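Local coordinates for salicylic acid-binding protein 2 (Nicotiana tabacum, PDB 1Y7I) that hydrolyses methyl salicylate to salicylic acid, a step in the signalling that activates systemic acquired resistance in plants, at residues S199-Y204 / G226-I231. Sequence-based numbering, arbitrary orientation.
Sequences SVKRVY and GVTEAI
Gly226, with positive phi just after a helix, offers its carbonyl to Arg202. Arg202 NH1 donates to Gly226 O at 2.9 Å, from above the carbonyl plane, and NE adds a weak bond. The Arg202 chain bends at chi3 (-66°), which turns the guanidinium edge to this oxygen. Val227 CG2 lies near Arg202 CB and Tyr204 CB, but its exact place is doubtful. The side chain of Thr228 crosses that of Lys201 at about a right angle, with CG2 3.8 Å from Lys201 CG. A water links Thr228 OG1 to Arg202 N and sits over one face of the guanidinium. From Glu229 on, the strands pair in parallel. Glu229 O accepts from Tyr204 N at 2.9 Å. The Glu229 side chain runs alongside Val203, pointing the same way, and its OE2 forms a salt bridge with Lys258. Ile231 N then donates to Tyr204 O at 2.7 Å, nearly straight (172°), while Ile231 CG1 packs on Val203 CG1. The contact pairs the two strands of a right-handed beta-alpha-beta crossover of the alpha/beta hydrolase fold, joined through helix 215-224. Tyr204 and Val227 pack on that helix, Val203 and Ile231 on helix 245-262. Strand 202-207 lies between 98-104 and the edge strand 229-233.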
ATOM      1  N   SER B 199       8.012  -5.503  32.637  1.00 27.01           N
ATOM      2  CA  SER B 199       8.272  -4.233  33.314  1.00 25.90           C
ATOM      3  C   SER B 199       7.685  -3.066  32.523  1.00 24.21           C
ATOM      4  O   SER B 199       7.533  -1.963  33.046  1.00 24.02           O
ATOM      5  CB  SER B 199       9.777  -4.022  33.488  1.00 26.75           C
ATOM      6  OG  SER B 199      10.411  -3.856  32.233  1.00 28.74           O
ATOM      7  N   VAL B 200       7.368  -3.312  31.258  1.00 22.52           N
ATOM      8  CA  VAL B 200       6.795  -2.273  30.418  1.00 22.54           C
ATOM      9  C   VAL B 200       5.291  -2.181  30.629  1.00 21.90           C
ATOM     10  O   VAL B 200       4.585  -3.191  30.618  1.00 22.88           O
ATOM     11  CB  VAL B 200       7.087  -2.528  28.924  1.00 22.67           C
ATOM     12  CG1 VAL B 200       6.492  -1.406  28.075  1.00 22.09           C
ATOM     13  CG2 VAL B 200       8.595  -2.608  28.710  1.00 19.89           C
ATOM     14  N   LYS B 201       4.817  -0.956  30.842  1.00 20.66           N
ATOM     15  CA  LYS B 201       3.405  -0.678  31.068  1.00 20.88           C
ATOM     16  C   LYS B 201       2.591  -1.125  29.859  1.00 20.80           C
ATOM     17  O   LYS B 201       2.900  -0.767  28.723  1.00 18.80           O
ATOM     18  CB  LYS B 201       3.213   0.828  31.307  1.00 22.87           C
ATOM     19  CG  LYS B 201       1.763   1.291  31.381  1.00 25.88           C
ATOM     20  CD  LYS B 201       1.665   2.823  31.376  1.00 29.46           C
ATOM     21  CE  LYS B 201       0.217   3.293  31.365  1.00 30.86           C
ATOM     22  NZ  LYS B 201       0.092   4.780  31.300  1.00 34.44           N
ATOM     23  N   ARG B 202       1.551  -1.912  30.113  1.00 21.42           N
ATOM     24  CA  ARG B 202       0.697  -2.419  29.053  1.00 21.64           C
ATOM     25  C   ARG B 202      -0.704  -1.825  29.037  1.00 22.09           C
ATOM     26  O   ARG B 202      -1.412  -1.827  30.048  1.00 21.73           O
ATOM     27  CB  ARG B 202       0.557  -3.939  29.159  1.00 24.09           C
ATOM     28  CG  ARG B 202       1.848  -4.713  28.991  1.00 26.56           C
ATOM     29  CD  ARG B 202       1.555  -6.159  28.615  1.00 28.05           C
ATOM     30  NE  ARG B 202       0.875  -6.913  29.665  1.00 28.17           N
ATOM     31  CZ  ARG B 202       1.463  -7.356  30.771  1.00 31.79           C
ATOM     32  NH1 ARG B 202       0.761  -8.038  31.669  1.00 31.00           N
ATOM     33  NH2 ARG B 202       2.751  -7.116  30.985  1.00 30.72           N
ATOM     34  N   VAL B 203      -1.107  -1.344  27.868  1.00 20.21           N
ATOM     35  CA  VAL B 203      -2.434  -0.785  27.691  1.00 19.43           C
ATOM     36  C   VAL B 203      -3.107  -1.562  26.560  1.00 18.27           C
ATOM     37  O   VAL B 203      -2.544  -1.696  25.474  1.00 17.81           O
ATOM     38  CB  VAL B 203      -2.367   0.706  27.305  1.00 21.70           C
ATOM     39  CG1 VAL B 203      -3.771   1.264  27.181  1.00 21.00           C
ATOM     40  CG2 VAL B 203      -1.566   1.483  28.347  1.00 19.30           C
ATOM     41  N   TYR B 204      -4.301  -2.077  26.813  1.00 15.75           N
ATOM     42  CA  TYR B 204      -5.024  -2.833  25.795  1.00 18.85           C
ATOM     43  C   TYR B 204      -6.230  -2.050  25.292  1.00 16.69           C
ATOM     44  O   TYR B 204      -7.020  -1.555  26.088  1.00 14.96           O
ATOM     45  CB  TYR B 204      -5.511  -4.168  26.363  1.00 18.11           C
ATOM     46  CG  TYR B 204      -5.862  -5.183  25.299  1.00 19.62           C
ATOM     47  CD1 TYR B 204      -7.059  -5.097  24.577  1.00 17.50           C
ATOM     48  CD2 TYR B 204      -4.974  -6.213  24.990  1.00 18.57           C
ATOM     49  CE1 TYR B 204      -7.358  -6.019  23.574  1.00 17.08           C
ATOM     50  CE2 TYR B 204      -5.259  -7.132  23.996  1.00 18.31           C
ATOM     51  CZ  TYR B 204      -6.446  -7.037  23.293  1.00 20.45           C
ATOM     52  OH  TYR B 204      -6.713  -7.980  22.328  1.00 17.92           O
ATOM     53  N   GLY B 226      -3.322 -10.052  32.196  1.00 31.60           N
ATOM     54  CA  GLY B 226      -3.455  -8.803  32.921  1.00 28.42           C
ATOM     55  C   GLY B 226      -2.903  -7.608  32.167  1.00 27.74           C
ATOM     56  O   GLY B 226      -2.083  -7.752  31.261  1.00 27.89           O
ATOM     57  N   VAL B 227      -3.344  -6.417  32.547  1.00 27.27           N
ATOM     58  CA  VAL B 227      -2.887  -5.209  31.886  1.00 28.04           C
ATOM     59  C   VAL B 227      -2.845  -4.055  32.889  1.00 27.97           C
ATOM     60  O   VAL B 227      -3.352  -4.173  34.005  1.00 28.35           O
ATOM     61  CB  VAL B 227      -3.834  -4.857  30.710  1.00 28.54           C
ATOM     62  CG1 VAL B 227      -5.090  -4.168  31.232  1.00 28.44           C
ATOM     63  CG2 VAL B 227      -3.112  -4.003  29.702  1.00 32.34           C
ATOM     64  N   THR B 228      -2.226  -2.946  32.502  1.00 28.65           N
ATOM     65  CA  THR B 228      -2.147  -1.794  33.389  1.00 27.52           C
ATOM     66  C   THR B 228      -3.420  -0.974  33.236  1.00 27.60           C
ATOM     67  O   THR B 228      -3.930  -0.392  34.194  1.00 25.30           O
ATOM     68  CB  THR B 228      -0.932  -0.913  33.049  1.00 28.67           C
ATOM     69  OG1 THR B 228       0.274  -1.654  33.274  1.00 30.21           O
ATOM     70  CG2 THR B 228      -0.922   0.343  33.912  1.00 28.32           C
ATOM     71  N   GLU B 229      -3.934  -0.956  32.012  1.00 27.63           N
ATOM     72  CA  GLU B 229      -5.142  -0.215  31.688  1.00 26.76           C
ATOM     73  C   GLU B 229      -5.817  -0.799  30.450  1.00 25.58           C
ATOM     74  O   GLU B 229      -5.154  -1.153  29.477  1.00 24.60           O
ATOM     75  CB  GLU B 229      -4.791   1.253  31.440  1.00 29.97           C
ATOM     76  CG  GLU B 229      -5.914   2.068  30.829  1.00 35.76           C
ATOM     77  CD  GLU B 229      -5.553   3.530  30.709  1.00 40.25           C
ATOM     78  OE1 GLU B 229      -4.419   3.829  30.271  1.00 42.38           O
ATOM     79  OE2 GLU B 229      -6.406   4.379  31.049  1.00 42.75           O
ATOM     80  N   ALA B 230      -7.138  -0.899  30.501  1.00 24.75           N
ATOM     81  CA  ALA B 230      -7.902  -1.426  29.383  1.00 24.32           C
ATOM     82  C   ALA B 230      -8.798  -0.313  28.851  1.00 25.34           C
ATOM     83  O   ALA B 230      -9.582   0.275  29.598  1.00 24.42           O
ATOM     84  CB  ALA B 230      -8.742  -2.616  29.827  1.00 22.58           C
ATOM     85  N   ILE B 231      -8.655  -0.023  27.559  1.00 25.54           N
ATOM     86  CA  ILE B 231      -9.428   1.006  26.879  1.00 27.94           C
ATOM     87  C   ILE B 231     -10.374   0.288  25.931  1.00 28.13           C
ATOM     88  O   ILE B 231     -10.134  -0.859  25.558  1.00 27.02           O
ATOM     89  CB  ILE B 231      -8.524   1.926  26.027  1.00 30.07           C
ATOM     90  CG1 ILE B 231      -7.384   2.493  26.874  1.00 31.56           C
ATOM     91  CG2 ILE B 231      -9.357   3.027  25.394  1.00 32.64           C
ATOM     92  CD1 ILE B 231      -7.836   3.382  28.013  1.00 36.78           C
TER
HETATM   93  O   HOH W   1       1.117  -4.227  32.419  1.00 43.00           O